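Local coordinates for protein amidase, hydantoinase/carbamoylase family (Burkholderia ambifaria, PDB 5TP4) that probably hydrolyses N-carbamoyl-L-amino acids to free L-amino acids at a zinc-dependent active site, at residues L88-D94 with V132-E138; Y194-H198 with H366-L371; V215-A220 with P334-F338. All blocks are in the same frame, centred on the assembly; numbering follows the deposited sequence.

Contact 1: L88-D94 with V132-E138; sequences LIGSHLD and VSWTNEE. With ZN (zinc ion), chain P.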
ATOM      1  N   LEU B  88     -43.852   9.505  -6.789  1.00  7.87           N
ATOM      2  CA  LEU B  88     -43.061   8.389  -7.291  1.00  9.85           C
ATOM      3  C   LEU B  88     -42.337   7.765  -6.113  1.00 13.20           C
ATOM      4  O   LEU B  88     -41.715   8.476  -5.329  1.00 14.63           O
ATOM      5  CB  LEU B  88     -42.082   8.902  -8.351  1.00 14.51           C
ATOM      6  CG  LEU B  88     -41.180   8.051  -9.232  1.00 20.94           C
ATOM      7  CD1 LEU B  88     -41.946   6.995 -10.042  1.00 21.36           C
ATOM      8  CD2 LEU B  88     -40.440   9.002 -10.148  1.00 15.84           C
ATOM      9  N   ILE B  89     -42.444   6.443  -5.988  1.00 11.07           N
ATOM     10  CA  ILE B  89     -41.713   5.657  -5.000  1.00  8.05           C
ATOM     11  C   ILE B  89     -40.696   4.844  -5.775  1.00  8.02           C
ATOM     12  O   ILE B  89     -41.081   4.065  -6.648  1.00 10.66           O
ATOM     13  CB  ILE B  89     -42.649   4.709  -4.239  1.00  9.78           C
ATOM     14  CG1 ILE B  89     -43.722   5.483  -3.467  1.00 15.85           C
ATOM     15  CG2 ILE B  89     -41.845   3.755  -3.323  1.00  9.26           C
ATOM     16  CD1 ILE B  89     -44.723   4.543  -2.771  1.00 14.58           C
ATOM     17  N   GLY B  90     -39.410   4.972  -5.460  1.00 10.94           N
ATOM     18  CA  GLY B  90     -38.422   4.290  -6.268  1.00  9.88           C
ATOM     19  C   GLY B  90     -37.296   3.689  -5.456  1.00 10.79           C
ATOM     20  O   GLY B  90     -37.108   3.997  -4.278  1.00 12.35           O
ATOM     21  N   SER B  91     -36.559   2.811  -6.133  1.00 11.60           N
ATOM     22  CA  SER B  91     -35.217   2.383  -5.758  1.00 11.86           C
ATOM     23  C   SER B  91     -34.700   1.577  -6.952  1.00 10.24           C
ATOM     24  O   SER B  91     -34.926   1.995  -8.099  1.00 11.20           O
ATOM     25  CB  SER B  91     -35.212   1.596  -4.444  1.00 11.44           C
ATOM     26  OG  SER B  91     -33.907   1.633  -3.868  1.00 11.23           O
ATOM     27  N   HIS B  92     -34.045   0.429  -6.740  1.00  9.02           N
ATOM     28  CA  HIS B  92     -33.490  -0.310  -7.869  1.00  7.32           C
ATOM     29  C   HIS B  92     -33.433  -1.802  -7.589  1.00 11.62           C
ATOM     30  O   HIS B  92     -33.136  -2.215  -6.467  1.00 12.25           O
ATOM     31  CB  HIS B  92     -32.078   0.181  -8.200  1.00 11.67           C
ATOM     32  CG  HIS B  92     -31.084  -0.080  -7.119  1.00 12.04           C
ATOM     33  ND1 HIS B  92     -30.243  -1.175  -7.124  1.00 13.16           N
ATOM     34  CD2 HIS B  92     -30.801   0.604  -5.982  1.00  9.85           C
ATOM     35  CE1 HIS B  92     -29.487  -1.152  -6.043  1.00 13.08           C
ATOM     36  NE2 HIS B  92     -29.806  -0.088  -5.329  1.00 14.75           N
ATOM     37  N   LEU B  93     -33.667  -2.599  -8.635  1.00 11.65           N
ATOM     38  CA  LEU B  93     -33.625  -4.053  -8.517  1.00  9.23           C
ATOM     39  C   LEU B  93     -32.266  -4.624  -8.878  1.00 12.66           C
ATOM     40  O   LEU B  93     -31.978  -5.759  -8.496  1.00 13.34           O
ATOM     41  CB  LEU B  93     -34.695  -4.689  -9.402  1.00 11.31           C
ATOM     42  CG  LEU B  93     -36.129  -4.437  -8.902  1.00 11.58           C
ATOM     43  CD1 LEU B  93     -37.133  -4.873  -9.970  1.00 16.16           C
ATOM     44  CD2 LEU B  93     -36.394  -5.162  -7.570  1.00 10.54           C
ATOM     45  N   ASP B  94     -31.411  -3.865  -9.567  1.00 11.25           N
ATOM     46  CA  ASP B  94     -30.112  -4.417  -9.923  1.00  9.11           C
ATOM     47  C   ASP B  94     -29.160  -4.412  -8.718  1.00 10.34           C
ATOM     48  O   ASP B  94     -29.386  -3.737  -7.706  1.00 13.72           O
ATOM     49  CB  ASP B  94     -29.502  -3.658 -11.118  1.00 10.81           C
ATOM     50  CG  ASP B  94     -29.028  -2.244 -10.768  1.00 14.21           C
ATOM     51  OD1 ASP B  94     -29.870  -1.385 -10.402  1.00 14.08           O
ATOM     52  OD2 ASP B  94     -27.802  -1.983 -10.909  1.00 14.24           O
ATOM     53  N   VAL B 132     -40.974   2.912  -9.268  1.00  9.96           N
ATOM     54  CA  VAL B 132     -39.931   2.839 -10.284  1.00  8.53           C
ATOM     55  C   VAL B 132     -38.735   2.029  -9.783  1.00  7.54           C
ATOM     56  O   VAL B 132     -38.342   2.107  -8.607  1.00  9.15           O
ATOM     57  CB  VAL B 132     -39.504   4.257 -10.759  1.00 10.91           C
ATOM     58  CG1 VAL B 132     -39.029   5.127  -9.589  1.00 10.44           C
ATOM     59  CG2 VAL B 132     -38.456   4.186 -11.855  1.00 10.02           C
ATOM     60  N   SER B 133     -38.204   1.190 -10.668  1.00  8.91           N
ATOM     61  CA  SER B 133     -36.894   0.595 -10.484  1.00  7.89           C
ATOM     62  C   SER B 133     -35.993   1.198 -11.563  1.00  9.33           C
ATOM     63  O   SER B 133     -36.219   0.975 -12.755  1.00 12.04           O
ATOM     64  CB  SER B 133     -36.981  -0.936 -10.587  1.00  9.53           C
ATOM     65  OG  SER B 133     -35.686  -1.515 -10.623  1.00  9.18           O
ATOM     66  N   TRP B 134     -34.972   1.952 -11.145  1.00  7.52           N
ATOM     67  CA  TRP B 134     -34.124   2.669 -12.098  1.00 10.38           C
ATOM     68  C   TRP B 134     -33.059   1.745 -12.670  1.00 11.35           C
ATOM     69  O   TRP B 134     -32.474   0.926 -11.947  1.00 14.58           O
ATOM     70  CB  TRP B 134     -33.434   3.852 -11.423  1.00 11.77           C
ATOM     71  CG  TRP B 134     -34.355   4.826 -10.731  1.00  9.30           C
ATOM     72  CD1 TRP B 134     -34.626   4.919  -9.373  1.00  8.74           C
ATOM     73  CD2 TRP B 134     -35.113   5.856 -11.366  1.00 11.66           C
ATOM     74  NE1 TRP B 134     -35.512   5.963  -9.154  1.00 10.12           N
ATOM     75  CE2 TRP B 134     -35.834   6.534 -10.358  1.00  8.43           C
ATOM     76  CE3 TRP B 134     -35.277   6.246 -12.703  1.00 10.16           C
ATOM     77  CZ2 TRP B 134     -36.683   7.615 -10.641  1.00  9.89           C
ATOM     78  CZ3 TRP B 134     -36.119   7.311 -12.991  1.00 10.52           C
ATOM     79  CH2 TRP B 134     -36.819   7.981 -11.962  1.00 11.86           C
ATOM     80  N   THR B 135     -32.781   1.904 -13.966  1.00 11.30           N
ATOM     81  CA  THR B 135     -31.749   1.099 -14.617  1.00 12.01           C
ATOM     82  C   THR B 135     -30.362   1.376 -14.051  1.00 11.24           C
ATOM     83  O   THR B 135     -29.977   2.532 -13.848  1.00 11.36           O
ATOM     84  CB  THR B 135     -31.741   1.394 -16.121  1.00 11.96           C
ATOM     85  OG1 THR B 135     -32.990   0.991 -16.683  1.00 12.72           O
ATOM     86  CG2 THR B 135     -30.588   0.675 -16.820  1.00 13.48           C
ATOM     87  N   ASN B 136     -29.588   0.295 -13.844  1.00 11.47           N
ATOM     88  CA  ASN B 136     -28.147   0.383 -13.554  1.00 11.89           C
ATOM     89  C   ASN B 136     -27.837   1.402 -12.456  1.00 13.36           C
ATOM     90  O   ASN B 136     -26.956   2.259 -12.599  1.00 11.46           O
ATOM     91  CB  ASN B 136     -27.359   0.725 -14.819  1.00 12.34           C
ATOM     92  CG  ASN B 136     -25.861   0.435 -14.689  1.00 17.30           C
ATOM     93  OD1 ASN B 136     -25.441  -0.715 -14.782  1.00 16.90           O
ATOM     94  ND2 ASN B 136     -25.052   1.480 -14.526  1.00 17.09           N
ATOM     95  N   GLU B 137     -28.541   1.288 -11.328  1.00 15.13           N
ATOM     96  CA  GLU B 137     -28.187   2.139 -10.196  1.00 11.86           C
ATOM     97  C   GLU B 137     -26.781   1.832  -9.686  1.00 12.32           C
ATOM     98  O   GLU B 137     -26.071   2.736  -9.233  1.00 11.35           O
ATOM     99  CB  GLU B 137     -29.218   1.970  -9.067  1.00  8.82           C
ATOM    100  CG  GLU B 137     -28.941   2.839  -7.808  1.00 11.13           C
ATOM    101  CD  GLU B 137     -27.893   2.252  -6.871  1.00 16.64           C
ATOM    102  OE1 GLU B 137     -27.519   1.077  -7.036  1.00 13.91           O
ATOM    103  OE2 GLU B 137     -27.433   2.973  -5.961  1.00 19.75           O
ATOM    104  N   GLU B 138     -26.355   0.567  -9.761  1.00 10.78           N
ATOM    105  CA  GLU B 138     -25.146   0.161  -9.056  1.00 12.82           C
ATOM    106  C   GLU B 138     -23.844   0.619  -9.708  1.00 13.44           C
ATOM    107  O   GLU B 138     -22.816   0.637  -9.027  1.00 14.76           O
ATOM    108  CB  GLU B 138     -25.132  -1.358  -8.900  1.00 15.25           C
ATOM    109  CG  GLU B 138     -26.165  -1.853  -7.896  1.00 14.16           C
ATOM    110  CD  GLU B 138     -25.794  -1.572  -6.431  1.00 22.03           C
ATOM    111  OE1 GLU B 138     -24.724  -0.973  -6.155  1.00 19.65           O
ATOM    112  OE2 GLU B 138     -26.573  -1.986  -5.540  1.00 22.51           O
TER
HETATM  113 ZN    ZN P 501     -28.980   0.671  -3.129  0.54 24.25          ZN
HETATM  114  O   HOH W   1     -32.199  -1.542 -11.496  1.00 16.56           O
HETATM  115  O   HOH W   2     -29.536   2.952  -3.796  1.00 13.31           O
HETATM  116  O   HOH W   3     -26.782   1.143  -3.419  1.00 37.44           O
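Glu137 lies over one face of the His92 ring, at the point where two parallel strands of the M20-family catalytic sheet end and run into loops. The imidazole and carboxylate planes are only 14° apart, hence stacked, with Glu137 OE1 3.1 Å from His92 NE2 and offset toward the rim. No hydrogen is available to that pair, so the contact is not a hydrogen bond. Glu137 CB adds a CH-pi contact, 3.8 Å from the centroid of the His92 ring. With CG anti to the backbone N (chi1 -180°) and a bend at chi2, the glutamate chain folds along the ring. Glu138 arrives quite differently: its carboxylate stands at 82° to the imidazole and sets OE2 at the ring edge, 3.1 Å from His92 CE1. The other oxygen, OE1, bonds Gln96, and a second zinc lies about 2 Å from this side chain. Asp94 holds the glutamate loop by its backbone: OD1 accepts Glu137 N, while the syn lone pair of OD2 accepts Glu138 N at 3.1 Å. Behind the site the strands pair in parallel register, Ser91 N donating to Val132 O and Trp134 N to Ser91 O. Leu88 CD1 presses tightly on Val132 CG1, 3.5 Å away, and Leu88 CD2 reaches the Trp134 ring, whose NE1 is bonded to Tyr194. Ser133 OG receives Leu93 N at 3.0 Å. The zinc is bound by His92 NE2, 2.5 Å from the metal, whereas Glu137 OE2 accepts hydrogen bonds from the zinc-bound waters 2 and 3.

Contact 2: Y194-H198 with H366-L371; sequences YFEAH and HDAILL. With ZN (zinc ion), chain P.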
ATOM      1  N   TYR B 194     -40.681  12.548  -4.897  1.00  8.55           N
ATOM      2  CA  TYR B 194     -40.012  11.261  -5.028  1.00  9.90           C
ATOM      3  C   TYR B 194     -39.649  10.793  -3.635  1.00  7.25           C
ATOM      4  O   TYR B 194     -38.996  11.524  -2.881  1.00  7.41           O
ATOM      5  CB  TYR B 194     -38.750  11.362  -5.891  1.00  8.26           C
ATOM      6  CG  TYR B 194     -37.959  10.083  -5.946  1.00  8.50           C
ATOM      7  CD1 TYR B 194     -38.311   9.083  -6.845  1.00  8.71           C
ATOM      8  CD2 TYR B 194     -36.851   9.873  -5.123  1.00  8.09           C
ATOM      9  CE1 TYR B 194     -37.593   7.912  -6.911  1.00  9.77           C
ATOM     10  CE2 TYR B 194     -36.144   8.674  -5.170  1.00  8.57           C
ATOM     11  CZ  TYR B 194     -36.530   7.714  -6.078  1.00  9.32           C
ATOM     12  OH  TYR B 194     -35.829   6.522  -6.173  1.00  8.91           O
ATOM     13  N   PHE B 195     -40.059   9.574  -3.297  1.00  8.69           N
ATOM     14  CA  PHE B 195     -39.705   8.968  -2.017  1.00  7.27           C
ATOM     15  C   PHE B 195     -38.947   7.664  -2.244  1.00  7.66           C
ATOM     16  O   PHE B 195     -39.287   6.878  -3.133  1.00 10.55           O
ATOM     17  CB  PHE B 195     -40.962   8.681  -1.195  1.00  6.47           C
ATOM     18  CG  PHE B 195     -41.687   9.905  -0.698  1.00  9.15           C
ATOM     19  CD1 PHE B 195     -42.679  10.495  -1.464  1.00 10.40           C
ATOM     20  CD2 PHE B 195     -41.397  10.431   0.556  1.00  8.25           C
ATOM     21  CE1 PHE B 195     -43.361  11.604  -1.006  1.00 12.41           C
ATOM     22  CE2 PHE B 195     -42.059  11.535   1.035  1.00 11.25           C
ATOM     23  CZ  PHE B 195     -43.049  12.136   0.261  1.00 10.31           C
ATOM     24  N   GLU B 196     -37.928   7.402  -1.418  1.00  8.39           N
ATOM     25  CA  GLU B 196     -37.174   6.159  -1.553  1.00  7.19           C
ATOM     26  C   GLU B 196     -36.920   5.597  -0.170  1.00 12.06           C
ATOM     27  O   GLU B 196     -36.347   6.294   0.672  1.00  8.65           O
ATOM     28  CB  GLU B 196     -35.841   6.396  -2.277  1.00  9.37           C
ATOM     29  CG  GLU B 196     -34.970   5.172  -2.339  1.00  9.27           C
ATOM     30  CD  GLU B 196     -33.972   5.179  -3.492  1.00 11.04           C
ATOM     31  OE1 GLU B 196     -33.185   4.209  -3.605  1.00 12.23           O
ATOM     32  OE2 GLU B 196     -33.977   6.145  -4.291  1.00 12.46           O
ATOM     33  N   ALA B 197     -37.345   4.352   0.061  1.00  7.84           N
ATOM     34  CA  ALA B 197     -36.972   3.654   1.283  1.00  9.30           C
ATOM     35  C   ALA B 197     -35.724   2.821   1.029  1.00  9.54           C
ATOM     36  O   ALA B 197     -35.567   2.218  -0.038  1.00  8.99           O
ATOM     37  CB  ALA B 197     -38.137   2.785   1.767  1.00  7.44           C
ATOM     38  N   HIS B 198     -34.825   2.771   2.021  1.00  7.65           N
ATOM     39  CA  HIS B 198     -33.570   2.048   1.831  1.00  8.00           C
ATOM     40  C   HIS B 198     -33.013   1.635   3.185  1.00  8.66           C
ATOM     41  O   HIS B 198     -33.238   2.306   4.194  1.00  9.53           O
ATOM     42  CB  HIS B 198     -32.551   2.945   1.097  1.00  9.86           C
ATOM     43  CG  HIS B 198     -31.511   2.191   0.331  1.00 10.56           C
ATOM     44  ND1 HIS B 198     -30.423   1.592   0.939  1.00 10.38           N
ATOM     45  CD2 HIS B 198     -31.390   1.931  -0.995  1.00 13.12           C
ATOM     46  CE1 HIS B 198     -29.692   0.979   0.023  1.00 14.27           C
ATOM     47  NE2 HIS B 198     -30.246   1.186  -1.157  1.00 12.58           N
ATOM     48  N   HIS B 366     -27.602   7.156  -3.873  1.00  9.25           N
ATOM     49  CA  HIS B 366     -28.871   6.514  -4.175  1.00 11.60           C
ATOM     50  C   HIS B 366     -29.466   7.257  -5.345  1.00 13.66           C
ATOM     51  O   HIS B 366     -29.115   8.411  -5.603  1.00 10.47           O
ATOM     52  CB  HIS B 366     -29.864   6.582  -3.017  1.00 13.26           C
ATOM     53  CG  HIS B 366     -29.342   5.954  -1.773  1.00 12.97           C
ATOM     54  ND1 HIS B 366     -29.157   4.590  -1.659  1.00 15.18           N
ATOM     55  CD2 HIS B 366     -28.882   6.502  -0.626  1.00 12.21           C
ATOM     56  CE1 HIS B 366     -28.637   4.323  -0.472  1.00 12.56           C
ATOM     57  NE2 HIS B 366     -28.455   5.463   0.171  1.00 12.02           N
ATOM     58  N   ASP B 367     -30.407   6.607  -6.021  1.00 10.06           N
ATOM     59  CA  ASP B 367     -31.153   7.330  -7.049  1.00 10.58           C
ATOM     60  C   ASP B 367     -31.805   8.589  -6.491  1.00  9.95           C
ATOM     61  O   ASP B 367     -31.925   9.587  -7.217  1.00  9.22           O
ATOM     62  CB  ASP B 367     -32.200   6.406  -7.644  1.00  9.42           C
ATOM     63  CG  ASP B 367     -31.576   5.267  -8.448  1.00 10.30           C
ATOM     64  OD1 ASP B 367     -30.858   5.541  -9.454  1.00 12.33           O
ATOM     65  OD2 ASP B 367     -31.793   4.074  -8.072  1.00 11.53           O
ATOM     66  N   ALA B 368     -32.239   8.562  -5.223  1.00 11.12           N
ATOM     67  CA  ALA B 368     -32.802   9.761  -4.597  1.00  9.30           C
ATOM     68  C   ALA B 368     -31.880  10.971  -4.693  1.00  8.74           C
ATOM     69  O   ALA B 368     -32.368  12.103  -4.775  1.00  9.74           O
ATOM     70  CB  ALA B 368     -33.128   9.501  -3.128  1.00  7.82           C
ATOM     71  N   ILE B 369     -30.558  10.762  -4.659  1.00  9.08           N
ATOM     72  CA  ILE B 369     -29.616  11.885  -4.765  1.00  9.22           C
ATOM     73  C   ILE B 369     -29.819  12.643  -6.075  1.00 12.80           C
ATOM     74  O   ILE B 369     -29.850  13.895  -6.117  1.00 11.10           O
ATOM     75  CB  ILE B 369     -28.168  11.375  -4.646  1.00  9.00           C
ATOM     76  CG1 ILE B 369     -27.930  10.789  -3.264  1.00 13.92           C
ATOM     77  CG2 ILE B 369     -27.195  12.538  -4.947  1.00 12.10           C
ATOM     78  CD1 ILE B 369     -28.112  11.781  -2.130  1.00 15.58           C
ATOM     79  N   LEU B 370     -29.925  11.893  -7.178  1.00  9.35           N
ATOM     80  CA  LEU B 370     -30.145  12.506  -8.483  1.00 10.13           C
ATOM     81  C   LEU B 370     -31.522  13.150  -8.555  1.00 10.78           C
ATOM     82  O   LEU B 370     -31.664  14.256  -9.090  1.00 12.71           O
ATOM     83  CB  LEU B 370     -30.007  11.460  -9.592  1.00 10.69           C
ATOM     84  CG  LEU B 370     -28.612  11.019 -10.062  1.00 12.96           C
ATOM     85  CD1 LEU B 370     -27.933  12.092 -10.877  1.00 14.11           C
ATOM     86  CD2 LEU B 370     -27.698  10.543  -8.883  1.00 14.14           C
ATOM     87  N   LEU B 371     -32.544  12.470  -8.035  1.00  9.04           N
ATOM     88  CA  LEU B 371     -33.902  13.019  -8.112  1.00 10.56           C
ATOM     89  C   LEU B 371     -34.017  14.318  -7.326  1.00 13.38           C
ATOM     90  O   LEU B 371     -34.706  15.252  -7.758  1.00 12.02           O
ATOM     91  CB  LEU B 371     -34.934  12.016  -7.595  1.00  9.99           C
ATOM     92  CG  LEU B 371     -35.524  11.049  -8.636  1.00 10.14           C
ATOM     93  CD1 LEU B 371     -36.460  11.738  -9.655  1.00  9.48           C
ATOM     94  CD2 LEU B 371     -34.442  10.280  -9.418  1.00 11.28           C
TER
HETATM   95 ZN    ZN P 501     -28.980   0.671  -3.129  0.54 24.25          ZN
HETATM   96  O   HOH W   4     -31.390   3.930  -5.437  1.00 10.21           O
HETATM   97  O   HOH W   2     -29.536   2.952  -3.796  1.00 13.31           O
HETATM   98  O   HOH W   3     -26.782   1.143  -3.419  1.00 37.44           O
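Leu371 and Tyr194 supply the apolar part of this strand-helix contact, in which a helix of the M20 catalytic domain packs on the central sheet at the zinc site: Leu371 CG stands over the centre of the Tyr194 ring, 3.8 Å from its centroid and 13° off the normal, a CH-pi contact. Tyr194 CE2 also meets Ala368 CB at 3.7 Å. The aromatic interaction is edge-to-face, the edge of His366 turned toward the face of His198, with centroids 4.2 Å apart and planes at 53°. His198 NE2 binds the zinc at 2.4 Å. Water 2, itself a zinc ligand, lies in the plane of the His366 ring, at its edge, 2.7 Å from His366 ND1, which makes His366 a second-shell contributor to the metal site. Polar bonds converge on Glu196, whose chain is extended and reaches the backbone N of Ala368. Its OE2 accepts Tyr194 OH at 2.7 Å, the hydroxyl coming from above the carboxylate plane, and a weak bond from Ala368 N. Its OE1 takes Ser91 OG and water 4, the latter at 2.6 Å. That water also accepts Asp367 N and donates to Asp367 OD2, while OD1 of the same aspartate bonds Ser149. The buried carboxylate is thus held by four groups. Strand 194-198 and helix 367-371 run nearly antiparallel, 163° apart. Strand 193-199 pairs in the sheet with strands 87-91 and 377-382; Phe195, pointing away, packs on helix 398-416, whereas Leu370 and Leu371 carry helix 367-372 onto helix 147-153.

Contact 3: V215-A220 with P334-F338; sequences VTGGQA and PATPF. With EDO (1,2-ethanediol), chain T.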
ATOM      1  N   VAL B 215     -34.100  10.886   6.571  1.00  8.51           N
ATOM      2  CA  VAL B 215     -32.871  11.194   5.838  1.00  6.68           C
ATOM      3  C   VAL B 215     -32.905  12.648   5.393  1.00 11.33           C
ATOM      4  O   VAL B 215     -33.880  13.099   4.785  1.00 11.94           O
ATOM      5  CB  VAL B 215     -32.680  10.244   4.640  1.00  6.99           C
ATOM      6  CG1 VAL B 215     -31.319  10.461   4.066  1.00  9.82           C
ATOM      7  CG2 VAL B 215     -32.812   8.780   5.067  1.00  6.60           C
ATOM      8  N   THR B 216     -31.821  13.378   5.660  1.00 11.65           N
ATOM      9  CA  THR B 216     -31.836  14.810   5.397  1.00  9.79           C
ATOM     10  C   THR B 216     -31.258  15.191   4.039  1.00 12.19           C
ATOM     11  O   THR B 216     -31.564  16.284   3.541  1.00 10.97           O
ATOM     12  CB  THR B 216     -31.097  15.560   6.520  1.00 12.45           C
ATOM     13  OG1 THR B 216     -29.741  15.135   6.594  1.00 12.84           O
ATOM     14  CG2 THR B 216     -31.738  15.245   7.842  1.00 19.54           C
ATOM     15  N   GLY B 217     -30.472  14.327   3.427  1.00 12.02           N
ATOM     16  CA  GLY B 217     -29.773  14.661   2.204  1.00 11.13           C
ATOM     17  C   GLY B 217     -28.512  13.829   2.103  1.00 11.48           C
ATOM     18  O   GLY B 217     -28.288  12.917   2.892  1.00 10.87           O
ATOM     19  N   GLY B 218     -27.698  14.173   1.111  1.00  8.56           N
ATOM     20  CA  GLY B 218     -26.412  13.532   0.908  1.00  7.67           C
ATOM     21  C   GLY B 218     -25.294  14.510   1.224  1.00  8.95           C
ATOM     22  O   GLY B 218     -25.519  15.723   1.298  1.00 11.47           O
ATOM     23  N   GLN B 219     -24.093  13.973   1.432  1.00  9.17           N
ATOM     24  CA  GLN B 219     -22.926  14.727   1.868  1.00 11.14           C
ATOM     25  C   GLN B 219     -22.266  15.466   0.714  1.00 10.58           C
ATOM     26  O   GLN B 219     -22.374  15.073  -0.447  1.00 12.61           O
ATOM     27  CB  GLN B 219     -21.886  13.772   2.453  1.00 11.89           C
ATOM     28  CG  GLN B 219     -22.326  13.116   3.734  1.00 10.63           C
ATOM     29  CD  GLN B 219     -21.653  11.787   3.935  1.00 10.46           C
ATOM     30  OE1 GLN B 219     -21.464  11.021   2.990  1.00 12.24           O
ATOM     31  NE2 GLN B 219     -21.298  11.502   5.186  1.00 10.46           N
ATOM     32  N   ALA B 220     -21.496  16.505   1.065  1.00 11.12           N
ATOM     33  CA  ALA B 220     -20.436  16.991   0.179  1.00 12.26           C
ATOM     34  C   ALA B 220     -19.219  16.080   0.324  1.00  9.06           C
ATOM     35  O   ALA B 220     -18.864  15.678   1.438  1.00 13.17           O
ATOM     36  CB  ALA B 220     -20.052  18.429   0.515  1.00 15.03           C
ATOM     37  N   PRO B 334     -21.202  17.693  -4.772  1.00 18.24           N
ATOM     38  CA  PRO B 334     -21.805  18.675  -3.871  1.00 14.17           C
ATOM     39  C   PRO B 334     -22.738  18.018  -2.868  1.00 13.12           C
ATOM     40  O   PRO B 334     -23.275  16.934  -3.092  1.00 14.66           O
ATOM     41  CB  PRO B 334     -22.600  19.577  -4.820  1.00 16.73           C
ATOM     42  CG  PRO B 334     -23.027  18.610  -5.922  1.00 14.93           C
ATOM     43  CD  PRO B 334     -21.867  17.641  -6.091  1.00 20.56           C
ATOM     44  N   ALA B 335     -22.945  18.713  -1.756  1.00 11.66           N
ATOM     45  CA  ALA B 335     -24.001  18.294  -0.846  1.00 10.31           C
ATOM     46  C   ALA B 335     -25.337  18.328  -1.578  1.00 14.98           C
ATOM     47  O   ALA B 335     -25.547  19.116  -2.500  1.00 15.75           O
ATOM     48  CB  ALA B 335     -24.050  19.204   0.384  1.00 17.11           C
ATOM     49  N   THR B 336     -26.242  17.459  -1.165  1.00 10.76           N
ATOM     50  CA  THR B 336     -27.532  17.290  -1.838  1.00 11.37           C
ATOM     51  C   THR B 336     -28.637  17.281  -0.798  1.00  9.09           C
ATOM     52  O   THR B 336     -29.090  16.224  -0.359  1.00 10.49           O
ATOM     53  CB  THR B 336     -27.552  16.000  -2.668  1.00 12.54           C
ATOM     54  OG1 THR B 336     -26.335  15.920  -3.430  1.00 13.77           O
ATOM     55  CG2 THR B 336     -28.748  16.017  -3.626  1.00 12.26           C
ATOM     56  N   PRO B 337     -29.114  18.451  -0.387  1.00 12.10           N
ATOM     57  CA  PRO B 337     -30.221  18.482   0.576  1.00 11.76           C
ATOM     58  C   PRO B 337     -31.517  17.951  -0.024  1.00 10.17           C
ATOM     59  O   PRO B 337     -31.824  18.177  -1.200  1.00 11.75           O
ATOM     60  CB  PRO B 337     -30.342  19.967   0.935  1.00 14.63           C
ATOM     61  CG  PRO B 337     -29.666  20.679  -0.178  1.00 20.84           C
ATOM     62  CD  PRO B 337     -28.574  19.793  -0.654  1.00 15.50           C
ATOM     63  N   PHE B 338     -32.271  17.238   0.804  1.00 10.26           N
ATOM     64  CA  PHE B 338     -33.602  16.788   0.426  1.00  7.97           C
ATOM     65  C   PHE B 338     -34.633  17.875   0.735  1.00 10.81           C
ATOM     66  O   PHE B 338     -34.341  18.891   1.362  1.00 12.98           O
ATOM     67  CB  PHE B 338     -33.930  15.470   1.140  1.00  8.16           C
ATOM     68  CG  PHE B 338     -33.137  14.299   0.648  1.00  8.52           C
ATOM     69  CD1 PHE B 338     -32.482  14.357  -0.580  1.00 10.92           C
ATOM     70  CD2 PHE B 338     -33.052  13.143   1.407  1.00 10.41           C
ATOM     71  CE1 PHE B 338     -31.731  13.274  -1.037  1.00  9.66           C
ATOM     72  CE2 PHE B 338     -32.327  12.036   0.960  1.00  9.49           C
ATOM     73  CZ  PHE B 338     -31.657  12.098  -0.268  1.00  8.41           C
TER
HETATM   74  C1  EDO T 505     -24.294  13.330  -2.441  1.00 13.84           C
HETATM   75  O1  EDO T 505     -24.726  14.536  -1.785  1.00 15.95           O
HETATM   76  C2  EDO T 505     -22.952  13.575  -3.126  1.00 17.76           C
HETATM   77  O2  EDO T 505     -23.092  14.564  -4.160  1.00 18.30           O
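Thr336 OG1 and Gln219 O, one from each segment, close on hydroxyl O1 of a bound 1,2-ethanediol, which lies 2.7 Å from Thr336 OG1 and 2.8 Å from Gln219 O. Pro334 O is a third neighbour of the same hydroxyl, at 3.1 Å, and which acceptor takes each proton is not settled. The other hydroxyl is unambiguous, since O2 of the diol donates to Pro334 O across 2.6 Å. Thr336 OG1 also bonds Arg373, and the diol reaches Ser333 OG; the diol probably came from the crystallisation liquor. Beside it the backbones form an antiparallel ladder. Gly218 and Thr336 are a hydrogen-bonded pair, with Gly218 N to Thr336 O at 2.9 Å; the return bond, Thr336 N to Gly218 O, is almost straight at hydrogen, 177°, although the donor lies above the carbonyl plane. Phe338 N donates to Thr216 O farther along. Between these rungs Gly217 and Pro337 form a non-hydrogen-bonded pair. Gly217 has an extended backbone with positive phi, and having no side chain it brings its CA over the centre of the Phe338 ring, a CH-pi contact 3.6 Å from the centroid and 8° off the normal. Phe338 reaches this place with CG anti to its carbonyl carbon, chi1 -70°, and its CE2 also touches Val215 CG1 at 3.6 Å. Gln219 points away from the ladder; its OE1 bonds Arg296, and its NE2 bonds Gly236 O of the second subunit. Strands 212-229 and 324-337 lead out of the catalytic domain and back, so the pair is the two-stranded linker characteristic of the M20 two-domain fold, joining the catalytic domain to what in this family is usually the lid, or dimerisation, domain.

Contacts 1 and 2 build one metal site from segments far apart in the chain, contact 1 closing before contact 2 opens: their centres are 9 Å apart, and His92 and His198 bind the same zinc, with waters 2 and 3 common to both. Strands 87-91 and 193-199 are neighbours, joined by Phe195 N and Leu88 O at 2.8 Å, and Glu137 CG lies 3.1 Å from Asp367 OD2. Contact 3 is farther out, its centre 11 Å from that of contact 2 and 19 Å from that of contact 1. It meets helix 367-371 where Ile369 CD1 packs 4.0 Å from Phe338 CZ. The Phe338 side chain remains about 12 Å from a zinc, while that of Val215 comes within about 7 Å of His198's.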